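PDB 5AF3: VAPBC49 from Mycobacterium tuberculosis h37rv, which is possibly the antitoxin component of a type II toxin-antitoxin system, with VapC45 as its cognate toxin, and carries a putative DNA-binding helix-turn-helix domain. Local coordinates for the interface of chains A and B. Numbering follows the deposited sequence. Chains: chain A/B, VAPBC49.

The interface of chains A and B. Residues chain A 212-215; chain B 87, 145, 154, 156.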
ATOM      1  N   LEU A 212      -2.001  16.021  10.468  1.00 13.31           N
ATOM      2  CA  LEU A 212      -2.244  14.792  11.258  1.00 14.45           C
ATOM      3  C   LEU A 212      -1.003  14.444  12.075  1.00 16.28           C
ATOM      4  O   LEU A 212      -1.097  14.143  13.270  1.00 15.43           O
ATOM      5  CB  LEU A 212      -2.614  13.625  10.353  1.00 15.39           C
ATOM      6  CG  LEU A 212      -4.005  13.631   9.761  1.00 17.66           C
ATOM      7  CD1 LEU A 212      -4.167  12.496   8.750  1.00 17.91           C
ATOM      8  CD2 LEU A 212      -5.098  13.579  10.890  1.00 18.18           C
ATOM      9  N   ARG A 213       0.156  14.489  11.433  1.00 14.34           N
ATOM     10  CA  ARG A 213       1.425  14.278  12.164  1.00 16.14           C
ATOM     11  C   ARG A 213       1.615  15.228  13.329  1.00 19.51           C
ATOM     12  O   ARG A 213       2.119  14.835  14.394  1.00 20.69           O
ATOM     13  CB  ARG A 213       2.628  14.307  11.202  1.00 19.99           C
ATOM     14  CG  ARG A 213       2.657  13.140  10.261  1.00 20.12           C
ATOM     15  CD  ARG A 213       3.933  13.179   9.402  1.00 26.08           C
ATOM     16  NE  ARG A 213       3.851  12.192   8.321  1.00 31.07           N
ATOM     17  CZ  ARG A 213       4.473  12.292   7.145  1.00 34.04           C
ATOM     18  NH1 ARG A 213       5.268  13.321   6.895  1.00 34.07           N
ATOM     19  NH2 ARG A 213       4.330  11.341   6.225  1.00 34.17           N
ATOM     20  N   ALA A 214       1.222  16.478  13.138  1.00 19.81           N
ATOM     21  CA  ALA A 214       1.269  17.493  14.194  1.00 20.46           C
ATOM     22  C   ALA A 214       0.305  17.228  15.367  1.00 20.90           C
ATOM     23  O   ALA A 214       0.423  17.856  16.418  1.00 21.71           O
ATOM     24  CB  ALA A 214       1.014  18.904  13.590  1.00 20.43           C
ATOM     25  N   GLY A 215      -0.667  16.321  15.191  1.00 17.61           N
ATOM     26  CA  GLY A 215      -1.548  15.990  16.266  1.00 17.38           C
ATOM     27  C   GLY A 215      -2.936  16.543  16.163  1.00 18.52           C
ATOM     28  O   GLY A 215      -3.701  16.431  17.105  1.00 17.34           O
TER
ATOM     29  N   ALA B  87       4.111   8.682  12.530  1.00 20.56           N
ATOM     30  CA  ALA B  87       3.643   9.911  13.165  1.00 20.22           C
ATOM     31  C   ALA B  87       4.699  11.022  13.144  1.00 20.53           C
ATOM     32  O   ALA B  87       4.421  12.173  13.560  1.00 21.18           O
ATOM     33  CB  ALA B  87       3.172   9.638  14.598  1.00 19.17           C
ATOM     34  N   VAL B 145      -0.272  14.938  22.594  1.00 18.42           N
ATOM     35  CA  VAL B 145      -0.768  16.329  22.494  1.00 22.99           C
ATOM     36  C   VAL B 145      -1.713  16.580  23.648  1.00 26.68           C
ATOM     37  O   VAL B 145      -2.327  15.629  24.138  1.00 26.54           O
ATOM     38  CB  VAL B 145      -1.516  16.633  21.161  1.00 21.49           C
ATOM     39  CG1 VAL B 145      -0.522  16.684  19.993  1.00 28.36           C
ATOM     40  CG2 VAL B 145      -2.625  15.647  20.894  1.00 22.92           C
ATOM     41  N   LYS B 154      -1.703  11.405  20.040  1.00 16.26           N
ATOM     42  CA  LYS B 154      -2.213  11.953  18.781  1.00 15.39           C
ATOM     43  C   LYS B 154      -3.091  10.904  18.110  1.00 14.40           C
ATOM     44  O   LYS B 154      -2.757   9.705  18.128  1.00 15.62           O
ATOM     45  CB  LYS B 154      -1.015  12.228  17.858  1.00 12.25           C
ATOM     46  CG  LYS B 154      -0.084  13.354  18.325  1.00 15.04           C
ATOM     47  CD  LYS B 154       1.034  13.604  17.300  1.00 14.85           C
ATOM     48  CE  LYS B 154       1.927  14.739  17.804  1.00 17.73           C
ATOM     49  NZ  LYS B 154       3.139  14.791  16.950  1.00 16.57           N
ATOM     50  N   ILE B 156      -3.400  10.154  15.050  1.00 13.44           N
ATOM     51  CA  ILE B 156      -2.694   9.431  13.989  1.00 13.34           C
ATOM     52  C   ILE B 156      -1.990   8.174  14.562  1.00 16.56           C
ATOM     53  O   ILE B 156      -1.802   7.188  13.852  1.00 17.87           O
ATOM     54  CB  ILE B 156      -1.666  10.356  13.242  1.00 13.72           C
ATOM     55  CG1 ILE B 156      -1.139   9.700  11.959  1.00 14.00           C
ATOM     56  CG2 ILE B 156      -0.490  10.866  14.202  1.00 12.09           C
ATOM     57  CD1 ILE B 156      -0.142  10.623  11.206  1.00 15.09           C
TER
HETATM   58  O   HOH W   1      -3.051  13.076  14.914  1.00 15.17           O
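Helix 206-213 of chain A ends against chain B, where B:Lys154 caps its last carbonyl, a worked example of a helix C-terminus met by a lysine from a neighbouring subunit. This patch belongs to a two-fold symmetric interface between copies of one protein and recurs with the chains exchanged; whether the dimer forms in the cell the structure alone does not show. B:Lys154 leaves its backbone with CG anti to the carbonyl carbon (chi1 -68°) and runs extended to its tip, so that NZ donates a hydrogen bond of 2.8 Å to O of A:Arg213. NZ meets this carbonyl almost along the C=O axis, at 162°, and a positive charge there, as expected for a lysine, would suit the negative end of the helix dipole. Packing is tight alongside the lysine stem: CG lies 3.7 Å from CA of A:Gly215. Beside it, CG1 of B:Val145 touches the same CA at 3.9 Å.

B:Ile156, at the start of helix 155-161, extends the packed side. CG1 anti to its backbone N (chi1 -168°), together with the extended CG1-CD1 arm, puts CD1 obliquely across the A:Arg213 stem, 3.9 Å from CG. CD1 also reaches CB of A:Leu212, at 4.0 Å. The looser side is the one where a water fills in for direct polar contact between the main chains. That water lies 2.8 Å from O of A:Leu212 and 2.9 Å from N of B:Ile156, joining the end of one helix to the beginning of the other.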